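SWD1-like protein (Myceliophthora thermophila, PDB 6E29) is probably a WD-repeat subunit of the COMPASS histone H3K4 methyltransferase complex, represented here by its beta-propeller domain. Local coordinates at residues E17-I23 with R338-S343; Y285-T290 with Q317-W322; T290-L296 with L310-E316. Where two conformers were deposited one is given. Numbering follows the deposited sequence.

Contact 1. Residues E17-I23 with R338-S343; sequences ENITNTI and RINIWS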
loop_
_atom_site.group_PDB
_atom_site.type_symbol
_atom_site.label_atom_id
_atom_site.label_comp_id
_atom_site.label_asym_id
_atom_site.label_seq_id
_atom_site.Cartn_x
_atom_site.Cartn_y
_atom_site.Cartn_z
ATOM N N GLU B 17 -8.853 22.729 -14.010
ATOM C CA GLU B 17 -8.065 21.502 -13.884
ATOM C C GLU B 17 -6.893 21.561 -14.865
ATOM O O GLU B 17 -7.032 22.043 -15.999
ATOM C CB GLU B 17 -8.972 20.325 -14.210
ATOM C CG GLU B 17 -8.815 19.125 -13.492
ATOM C CD GLU B 17 -9.979 18.197 -13.744
ATOM O OE1 GLU B 17 -11.152 18.569 -13.517
ATOM O OE2 GLU B 17 -9.676 17.074 -14.188
ATOM N N ASN B 18 -5.734 21.105 -14.420
ATOM C CA ASN B 18 -4.508 21.189 -15.208
ATOM C C ASN B 18 -3.812 19.846 -15.223
ATOM O O ASN B 18 -3.252 19.439 -14.197
ATOM C CB ASN B 18 -3.550 22.212 -14.641
ATOM C CG ASN B 18 -3.973 23.583 -14.954
ATOM O OD1 ASN B 18 -4.034 23.962 -16.120
ATOM N ND2 ASN B 18 -4.283 24.359 -13.919
ATOM N N ILE B 19 -3.791 19.204 -16.387
ATOM C CA ILE B 19 -3.071 17.946 -16.581
ATOM C C ILE B 19 -1.771 18.269 -17.340
ATOM O O ILE B 19 -1.797 18.665 -18.515
ATOM C CB ILE B 19 -3.956 16.928 -17.311
ATOM C CG1 ILE B 19 -5.144 16.580 -16.378
ATOM C CG2 ILE B 19 -3.147 15.677 -17.709
ATOM C CD1 ILE B 19 -6.145 15.598 -16.903
ATOM N N THR B 20 -0.653 18.150 -16.629
ATOM C CA THR B 20 0.656 18.578 -17.114
ATOM C C THR B 20 1.326 17.515 -17.956
ATOM O O THR B 20 2.140 17.837 -18.822
ATOM C CB THR B 20 1.569 18.948 -15.925
ATOM O OG1 THR B 20 1.793 17.791 -15.103
ATOM C CG2 THR B 20 0.909 19.984 -15.098
ATOM N N ASN B 21 0.998 16.255 -17.722
ATOM C CA ASN B 21 1.617 15.167 -18.450
ATOM C C ASN B 21 0.642 14.015 -18.546
ATOM O O ASN B 21 -0.160 13.785 -17.634
ATOM C CB ASN B 21 2.908 14.719 -17.753
ATOM C CG ASN B 21 3.937 15.803 -17.735
ATOM O OD1 ASN B 21 4.048 16.542 -16.758
ATOM N ND2 ASN B 21 4.653 15.958 -18.851
ATOM N N THR B 22 0.672 13.343 -19.687
ATOM C CA THR B 22 0.005 12.061 -19.888
ATOM C C THR B 22 1.083 11.171 -20.474
ATOM O O THR B 22 1.699 11.530 -21.480
ATOM C CB THR B 22 -1.207 12.125 -20.841
ATOM O OG1 THR B 22 -2.214 13.056 -20.382
ATOM C CG2 THR B 22 -1.821 10.750 -20.965
ATOM N N ILE B 23 1.351 10.042 -19.847
ATOM C CA ILE B 23 2.355 9.140 -20.401
ATOM C C ILE B 23 1.770 7.742 -20.469
ATOM O O ILE B 23 0.827 7.392 -19.756
ATOM C CB ILE B 23 3.654 9.159 -19.573
ATOM C CG1 ILE B 23 3.361 8.713 -18.120
ATOM C CG2 ILE B 23 4.289 10.574 -19.661
ATOM C CD1 ILE B 23 4.543 8.734 -17.179
ATOM N N ARG B 338 -3.327 4.601 -19.249
ATOM C CA ARG B 338 -2.485 5.782 -19.293
ATOM C C ARG B 338 -2.226 6.322 -17.896
ATOM O O ARG B 338 -3.073 6.218 -17.009
ATOM C CB ARG B 338 -3.157 6.875 -20.103
ATOM C CG ARG B 338 -3.220 6.496 -21.549
ATOM C CD ARG B 338 -3.488 7.676 -22.406
ATOM N NE ARG B 338 -4.890 8.048 -22.429
ATOM C CZ ARG B 338 -5.748 7.629 -23.351
ATOM N NH1 ARG B 338 -5.353 6.778 -24.299
ATOM N NH2 ARG B 338 -7.005 8.047 -23.316
ATOM N N ILE B 339 -1.112 7.047 -17.742
ATOM C CA ILE B 339 -0.858 7.748 -16.493
ATOM C C ILE B 339 -1.060 9.229 -16.745
ATOM O O ILE B 339 -0.338 9.833 -17.554
ATOM C CB ILE B 339 0.556 7.499 -15.938
ATOM C CG1 ILE B 339 0.792 6.008 -15.710
ATOM C CG2 ILE B 339 0.707 8.290 -14.628
ATOM C CD1 ILE B 339 2.282 5.630 -15.686
ATOM N N ASN B 340 -2.025 9.819 -16.045
ATOM C CA ASN B 340 -2.226 11.260 -16.082
ATOM C C ASN B 340 -1.684 11.906 -14.818
ATOM O O ASN B 340 -1.876 11.378 -13.719
ATOM C CB ASN B 340 -3.704 11.600 -16.227
ATOM C CG ASN B 340 -4.191 11.382 -17.622
ATOM O OD1 ASN B 340 -3.989 12.234 -18.492
ATOM N ND2 ASN B 340 -4.816 10.229 -17.868
ATOM N N ILE B 341 -1.066 13.073 -14.967
ATOM C CA ILE B 341 -0.504 13.808 -13.827
ATOM C C ILE B 341 -1.142 15.179 -13.776
ATOM O O ILE B 341 -1.031 15.975 -14.742
ATOM C CB ILE B 341 1.022 13.937 -13.907
ATOM C CG1 ILE B 341 1.683 12.560 -13.929
ATOM C CG2 ILE B 341 1.508 14.741 -12.725
ATOM C CD1 ILE B 341 3.178 12.673 -14.233
ATOM N N TRP B 342 -1.886 15.425 -12.703
ATOM C CA TRP B 342 -2.522 16.707 -12.443
ATOM C C TRP B 342 -1.608 17.603 -11.638
ATOM O O TRP B 342 -0.988 17.150 -10.677
ATOM C CB TRP B 342 -3.790 16.550 -11.582
ATOM C CG TRP B 342 -4.992 16.107 -12.275
ATOM C CD1 TRP B 342 -6.054 16.886 -12.674
ATOM C CD2 TRP B 342 -5.322 14.765 -12.638
ATOM N NE1 TRP B 342 -7.017 16.105 -13.258
ATOM C CE2 TRP B 342 -6.597 14.803 -13.262
ATOM C CE3 TRP B 342 -4.666 13.540 -12.515
ATOM C CZ2 TRP B 342 -7.212 13.670 -13.762
ATOM C CZ3 TRP B 342 -5.277 12.423 -13.000
ATOM C CH2 TRP B 342 -6.550 12.484 -13.604
ATOM N N SER B 343 -1.630 18.888 -11.950
ATOM C CA SER B 343 -1.074 19.929 -11.084
ATOM C C SER B 343 -2.208 20.463 -10.209
ATOM O O SER B 343 -3.123 21.109 -10.708
ATOM C CB SER B 343 -0.451 21.047 -11.917
ATOM O OG SER B 343 0.883 20.721 -12.217
HETATM O O HOH W 1 -5.584 20.304 -11.701
#
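Five backbone hydrogen bonds join strands 19-23 and 339-343, which run antiparallel at 162° with their axes 4.6 Å apart. I23 and I339 form a hydrogen-bonded pair: I23 N to I339 O is 2.9 Å and I339 N to I23 O is 2.8 Å. I341 N gives a bond to N21 O (2.9 Å), T20 N to I341 O (2.9 Å) and S343 N to N18 O (2.8 Å). The register slips by one between I19 and N21. This is a beta bulge, with both T20 and N21 bonded to I341. At the N18 end, water 1 accepts from N18 N and donates to S343 O, at 2.8 Å from each.

Polar side chains add two bonds. T22 OG1 donates to N340 OD1 at 2.7 Å. The indole W342 NE1 donates to E17 OE2 at 3.0 Å, though the position of OE2 is less certain. E17 OE2 also accepts from G312 N, and E17 OE1 from E311 N.

The apolar contacts lie on both faces. I19 CG1 sits over the five-membered ring of W342, 3.8 Å from its centroid, in a CH-pi contact. On the face of N21, I23, I339 and I341, I23 CG1 packs on I339 CB at 3.8 Å.

Strand 19-23 is the outer strand of a four-stranded blade otherwise built from the C-terminal end of the chain. This is the Velcro closure of a WD40 beta-propeller.

Contact 2. Residues Y285-T290 with Q317-W322; sequences YVAAST and QGVIEW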
loop_
_atom_site.group_PDB
_atom_site.type_symbol
_atom_site.label_atom_id
_atom_site.label_comp_id
_atom_site.label_asym_id
_atom_site.label_seq_id
_atom_site.Cartn_x
_atom_site.Cartn_y
_atom_site.Cartn_z
ATOM N N TYR B 285 -3.287 16.723 2.142
ATOM C CA TYR B 285 -4.457 16.298 1.376
ATOM C C TYR B 285 -4.541 14.782 1.347
ATOM O O TYR B 285 -3.530 14.079 1.348
ATOM C CB TYR B 285 -4.410 16.775 -0.079
ATOM C CG TYR B 285 -4.329 18.258 -0.206
ATOM C CD1 TYR B 285 -5.381 19.063 0.192
ATOM C CD2 TYR B 285 -3.192 18.853 -0.700
ATOM C CE1 TYR B 285 -5.302 20.494 0.071
ATOM C CE2 TYR B 285 -3.094 20.231 -0.819
ATOM C CZ TYR B 285 -4.148 21.050 -0.430
ATOM O OH TYR B 285 -4.039 22.425 -0.539
ATOM N N VAL B 286 -5.778 14.286 1.269
ATOM C CA VAL B 286 -6.067 12.888 0.937
ATOM C C VAL B 286 -6.792 12.888 -0.411
ATOM O O VAL B 286 -7.791 13.587 -0.567
ATOM C CB VAL B 286 -6.955 12.225 2.023
ATOM C CG1 VAL B 286 -7.401 10.836 1.565
ATOM C CG2 VAL B 286 -6.164 12.124 3.382
ATOM N N ALA B 287 -6.320 12.073 -1.355
ATOM C CA ALA B 287 -6.998 11.904 -2.640
ATOM C C ALA B 287 -7.507 10.472 -2.748
ATOM O O ALA B 287 -6.945 9.548 -2.130
ATOM C CB ALA B 287 -6.074 12.199 -3.820
ATOM N N ALA B 288 -8.563 10.292 -3.536
ATOM C CA ALA B 288 -9.054 8.952 -3.838
ATOM C C ALA B 288 -9.616 8.912 -5.252
ATOM O O ALA B 288 -10.268 9.867 -5.694
ATOM C CB ALA B 288 -10.161 8.538 -2.860
ATOM N N SER B 289 -9.493 7.759 -5.884
ATOM C CA SER B 289 -10.259 7.402 -7.076
ATOM C C SER B 289 -11.522 6.640 -6.683
ATOM O O SER B 289 -11.609 6.045 -5.608
ATOM C CB SER B 289 -9.431 6.530 -8.011
ATOM O OG SER B 289 -8.934 5.406 -7.284
ATOM N N THR B 290 -12.491 6.638 -7.593
ATOM C CA THR B 290 -13.865 6.226 -7.316
ATOM C C THR B 290 -14.216 5.022 -8.162
ATOM O O THR B 290 -14.039 5.057 -9.388
ATOM C CB THR B 290 -14.816 7.377 -7.644
ATOM O OG1 THR B 290 -14.235 8.599 -7.188
ATOM C CG2 THR B 290 -16.179 7.161 -6.945
ATOM N N GLN B 317 -10.538 5.716 -12.838
ATOM C CA GLN B 317 -9.145 5.752 -12.415
ATOM C C GLN B 317 -8.885 4.692 -11.336
ATOM O O GLN B 317 -9.751 4.397 -10.510
ATOM C CB GLN B 317 -8.780 7.133 -11.855
ATOM C CG GLN B 317 -9.113 8.266 -12.825
ATOM C CD GLN B 317 -8.162 8.272 -14.001
ATOM O OE1 GLN B 317 -7.018 7.853 -13.879
ATOM N NE2 GLN B 317 -8.630 8.741 -15.139
ATOM N N GLY B 318 -7.679 4.131 -11.346
ATOM C CA GLY B 318 -7.286 3.139 -10.369
ATOM C C GLY B 318 -6.292 3.669 -9.368
ATOM O O GLY B 318 -6.627 4.490 -8.498
ATOM N N VAL B 319 -5.048 3.174 -9.448
ATOM C CA VAL B 319 -4.047 3.546 -8.437
ATOM C C VAL B 319 -3.701 5.004 -8.602
ATOM O O VAL B 319 -3.484 5.465 -9.730
ATOM C CB VAL B 319 -2.785 2.679 -8.579
ATOM C CG1 VAL B 319 -1.548 3.341 -7.910
ATOM C CG2 VAL B 319 -3.048 1.291 -7.960
ATOM N N ILE B 320 -3.539 5.729 -7.476
ATOM C CA ILE B 320 -3.107 7.126 -7.562
ATOM C C ILE B 320 -1.926 7.326 -6.625
ATOM O O ILE B 320 -1.773 6.615 -5.635
ATOM C CB ILE B 320 -4.260 8.114 -7.225
ATOM C CG1 ILE B 320 -4.711 7.870 -5.786
ATOM C CG2 ILE B 320 -5.446 7.911 -8.240
ATOM C CD1 ILE B 320 -5.788 8.793 -5.353
ATOM N N GLU B 321 -1.109 8.332 -6.911
ATOM C CA GLU B 321 0.076 8.593 -6.094
ATOM C C GLU B 321 0.417 10.061 -6.202
ATOM O O GLU B 321 0.403 10.611 -7.309
ATOM C CB GLU B 321 1.300 7.809 -6.573
ATOM C CG GLU B 321 1.216 6.355 -6.257
ATOM C CD GLU B 321 1.236 6.109 -4.755
ATOM O OE1 GLU B 321 2.018 6.777 -4.023
ATOM O OE2 GLU B 321 0.441 5.263 -4.320
ATOM N N TRP B 322 0.712 10.705 -5.081
ATOM C CA TRP B 322 1.212 12.071 -5.127
ATOM C C TRP B 322 2.736 12.112 -5.238
ATOM O O TRP B 322 3.434 11.255 -4.669
ATOM C CB TRP B 322 0.844 12.816 -3.846
ATOM C CG TRP B 322 -0.629 13.091 -3.617
ATOM C CD1 TRP B 322 -1.553 12.243 -3.047
ATOM C CD2 TRP B 322 -1.314 14.323 -3.869
ATOM N NE1 TRP B 322 -2.772 12.890 -2.923
ATOM C CE2 TRP B 322 -2.639 14.166 -3.402
ATOM C CE3 TRP B 322 -0.932 15.553 -4.415
ATOM C CZ2 TRP B 322 -3.577 15.176 -3.497
ATOM C CZ3 TRP B 322 -1.877 16.554 -4.507
ATOM C CH2 TRP B 322 -3.169 16.358 -4.048
HETATM O O HOH W 2 -12.171 7.198 -10.533
#
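Strands 285-290 and 317-322 run roughly antiparallel, at 155°, but their axes come no closer than 6.2 Å. No backbone hydrogen bond joins them, because they belong to two adjacent blades of the WD40 beta-propeller. Strand 285-290 is the second strand of one blade, between 274-279 and 296-300. Strand 317-322 is the first, axis-side strand of the next. The closest CA atoms are those of S289 and Q317, 5.7 Å apart, and water 2 accepts from T290 N (3.0 Å) and Q317 N (3.2 Å) at this end.

Y285, A287 and S289 direct CB toward the second strand. I320 and W322 direct theirs back. The interface is buried and mostly apolar, as expected between blades packed face to face. I320 CD1 reaches A287 CB at 3.7 Å and A288 CA at 3.6 Å. W322 lies next to A287 and Y285: A287 CB is 3.5 Å from W322 NE1, and Y285 CB is 3.9 Å from W322 CZ2. The Y285 ring and the six-membered ring of W322 are near parallel, at 17°, but slid so far apart that they barely overlap. L329 of strand 328-333 touches both A287 and W322.

One direct hydrogen bond crosses the interface. S289 OG, which also accepts from H276 N, donates to G318 O at 2.8 Å.

Contact 3. Residues T290-L296 with L310-E316; sequences TYNNHEL and LEGPKEE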
loop_
_atom_site.group_PDB
_atom_site.type_symbol
_atom_site.label_atom_id
_atom_site.label_comp_id
_atom_site.label_asym_id
_atom_site.label_seq_id
_atom_site.Cartn_x
_atom_site.Cartn_y
_atom_site.Cartn_z
ATOM N N THR B 290 -12.491 6.638 -7.593
ATOM C CA THR B 290 -13.865 6.226 -7.316
ATOM C C THR B 290 -14.216 5.022 -8.162
ATOM O O THR B 290 -14.039 5.057 -9.388
ATOM C CB THR B 290 -14.816 7.377 -7.644
ATOM O OG1 THR B 290 -14.235 8.599 -7.188
ATOM C CG2 THR B 290 -16.179 7.161 -6.945
ATOM N N TYR B 291 -14.687 3.951 -7.509
ATOM C CA TYR B 291 -15.182 2.780 -8.221
ATOM C C TYR B 291 -16.325 3.174 -9.131
ATOM O O TYR B 291 -17.211 3.931 -8.730
ATOM C CB TYR B 291 -15.691 1.705 -7.243
ATOM C CG TYR B 291 -14.617 0.735 -6.809
ATOM C CD1 TYR B 291 -14.291 0.570 -5.462
ATOM C CD2 TYR B 291 -13.903 0.004 -7.752
ATOM C CE1 TYR B 291 -13.295 -0.308 -5.071
ATOM C CE2 TYR B 291 -12.911 -0.871 -7.373
ATOM C CZ TYR B 291 -12.606 -1.009 -6.045
ATOM O OH TYR B 291 -11.626 -1.884 -5.713
ATOM N N ASN B 292 -16.316 2.617 -10.342
ATOM C CA ASN B 292 -17.372 2.808 -11.337
ATOM C C ASN B 292 -17.690 4.270 -11.643
ATOM O O ASN B 292 -18.789 4.576 -12.096
ATOM C CB ASN B 292 -18.648 2.051 -10.952
ATOM C CG ASN B 292 -18.524 0.574 -11.209
ATOM O OD1 ASN B 292 -17.448 0.092 -11.583
ATOM N ND2 ASN B 292 -19.622 -0.159 -11.041
ATOM N N ASN B 293 -16.740 5.185 -11.462
ATOM C CA ASN B 293 -16.950 6.592 -11.829
ATOM C C ASN B 293 -15.619 7.166 -12.291
ATOM O O ASN B 293 -14.553 6.598 -12.026
ATOM C CB ASN B 293 -17.460 7.437 -10.646
ATOM C CG ASN B 293 -18.890 7.057 -10.197
ATOM O OD1 ASN B 293 -19.105 6.137 -9.381
ATOM N ND2 ASN B 293 -19.854 7.815 -10.678
ATOM N N HIS B 294 -15.675 8.337 -12.915
ATOM C CA HIS B 294 -14.433 8.848 -13.497
ATOM C C HIS B 294 -13.689 9.825 -12.592
ATOM O O HIS B 294 -12.500 10.076 -12.813
ATOM C CB HIS B 294 -14.739 9.507 -14.867
ATOM C CG HIS B 294 -15.666 10.680 -14.779
ATOM N ND1 HIS B 294 -17.026 10.545 -14.594
ATOM C CD2 HIS B 294 -15.423 12.015 -14.825
ATOM C CE1 HIS B 294 -17.585 11.744 -14.544
ATOM N NE2 HIS B 294 -16.635 12.654 -14.686
ATOM N N GLU B 295 -14.329 10.329 -11.553
ATOM C CA GLU B 295 -13.779 11.427 -10.775
ATOM C C GLU B 295 -12.682 10.997 -9.812
ATOM O O GLU B 295 -12.595 9.845 -9.357
ATOM C CB GLU B 295 -14.910 12.113 -10.002
ATOM C CG GLU B 295 -15.917 12.757 -10.931
ATOM C CD GLU B 295 -17.226 11.984 -11.044
ATOM O OE1 GLU B 295 -18.221 12.594 -11.447
ATOM O OE2 GLU B 295 -17.260 10.786 -10.703
ATOM N N LEU B 296 -11.841 11.966 -9.483
ATOM C CA LEU B 296 -10.951 11.873 -8.335
ATOM C C LEU B 296 -11.405 12.897 -7.311
ATOM O O LEU B 296 -11.797 14.011 -7.677
ATOM C CB LEU B 296 -9.490 12.162 -8.718
ATOM C CG LEU B 296 -8.825 11.270 -9.764
ATOM C CD1 LEU B 296 -7.432 11.820 -10.019
ATOM C CD2 LEU B 296 -8.702 9.810 -9.258
ATOM N N LEU B 310 -11.862 16.175 -9.290
ATOM C CA LEU B 310 -11.246 16.229 -10.628
ATOM C C LEU B 310 -12.026 15.334 -11.578
ATOM O O LEU B 310 -12.363 14.211 -11.226
ATOM C CB LEU B 310 -9.784 15.778 -10.583
ATOM C CG LEU B 310 -8.929 16.615 -9.647
ATOM C CD1 LEU B 310 -7.492 16.064 -9.616
ATOM C CD2 LEU B 310 -9.022 18.135 -9.998
ATOM N N GLU B 311 -12.329 15.836 -12.776
ATOM C CA GLU B 311 -12.927 14.997 -13.813
ATOM C C GLU B 311 -11.908 14.496 -14.838
ATOM O O GLU B 311 -12.047 13.377 -15.343
ATOM C CB GLU B 311 -14.052 15.765 -14.506
ATOM C CG GLU B 311 -15.118 16.216 -13.483
ATOM C CD GLU B 311 -16.537 16.240 -14.042
ATOM O OE1 GLU B 311 -17.213 17.288 -13.938
ATOM O OE2 GLU B 311 -16.985 15.213 -14.590
ATOM N N GLY B 312 -10.861 15.272 -15.122
ATOM C CA GLY B 312 -9.825 14.853 -16.040
ATOM C C GLY B 312 -10.429 14.263 -17.286
ATOM O O GLY B 312 -11.370 14.819 -17.846
ATOM N N PRO B 313 -9.974 13.079 -17.683
ATOM C CA PRO B 313 -10.574 12.428 -18.850
ATOM C C PRO B 313 -11.885 11.704 -18.559
ATOM O O PRO B 313 -12.493 11.803 -17.487
ATOM C CB PRO B 313 -9.478 11.454 -19.298
ATOM C CG PRO B 313 -8.750 11.117 -18.067
ATOM C CD PRO B 313 -8.772 12.367 -17.206
ATOM N N LYS B 314 -12.370 10.970 -19.537
ATOM C CA LYS B 314 -13.606 10.279 -19.233
ATOM C C LYS B 314 -13.326 8.827 -18.890
ATOM O O LYS B 314 -13.939 7.936 -19.485
ATOM C CB LYS B 314 -14.600 10.399 -20.402
ATOM C CG LYS B 314 -14.044 10.103 -21.799
ATOM C CD LYS B 314 -15.168 9.991 -22.859
ATOM C CE LYS B 314 -14.678 10.494 -24.221
ATOM N NZ LYS B 314 -14.356 11.965 -24.209
ATOM N N GLU B 315 -12.423 8.540 -17.943
ATOM C CA GLU B 315 -12.314 7.130 -17.615
ATOM C C GLU B 315 -12.158 6.898 -16.124
ATOM O O GLU B 315 -11.659 7.742 -15.368
ATOM C CB GLU B 315 -11.188 6.425 -18.400
ATOM C CG GLU B 315 -9.792 6.633 -17.905
ATOM C CD GLU B 315 -8.765 5.845 -18.704
ATOM O OE1 GLU B 315 -8.794 4.593 -18.713
ATOM O OE2 GLU B 315 -7.946 6.511 -19.376
ATOM N N GLU B 316 -12.624 5.724 -15.722
ATOM C CA GLU B 316 -12.413 5.279 -14.353
ATOM C C GLU B 316 -10.916 5.218 -14.029
ATOM O O GLU B 316 -10.115 4.716 -14.821
ATOM C CB GLU B 316 -13.056 3.897 -14.162
ATOM C CG GLU B 316 -13.238 3.530 -12.688
ATOM C CD GLU B 316 -13.986 2.217 -12.462
ATOM O OE1 GLU B 316 -13.852 1.622 -11.346
ATOM O OE2 GLU B 316 -14.708 1.786 -13.404
#
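This contact belongs to the loops on one face of the WD40 beta-propeller. Segment 290-296 is the turn between strands 285-290 and 296-300 of one blade. Segment 310-316 leads from the last strand of that blade to the next blade. Their ends meet as sheet: L296 and L310 form an antiparallel hydrogen-bonded pair, with L296 N to L310 O at 2.9 Å and L310 N to L296 O at 2.7 Å. L296 CB and L310 CB are 4.1 Å apart.

The linker then bends back past the turn. T290 to N293 is a type II beta turn, with N292 at positive phi. E316 reaches this turn, and its OE1 accepts from N292 N at 2.8 Å. E316 CA also makes a CA-H...O contact with N293 O at 3.4 Å. Within the turn segment, T290 OG1 donates to E295 O at 3.0 Å. The linker is held at its start as well: H294 NE2 donates to E311 OE2 at 2.6 Å, nearly in line with the N-H bond.

In the fold
The three contacts lie on the same side of the propeller, where the ends of the chain meet. Contact 1 joins segments 315 residues apart at their closest ends, and contact 2 is nested inside the loop it closes. Contact 3 is nested inside contact 2 and shares T290 with it. Contacts 1 and 2 both reach the sheet of strands 19-23, 339-343, 328-333 and 317-322, at its two opposite edges. Their centres are 13 Å apart. Contact 3 bridges them, with its centre 13 Å from that of contact 1 and 10 Å from that of contact 2. Contact 1 closes the ring; contacts 2 and 3 fasten the closing blade to the preceding one.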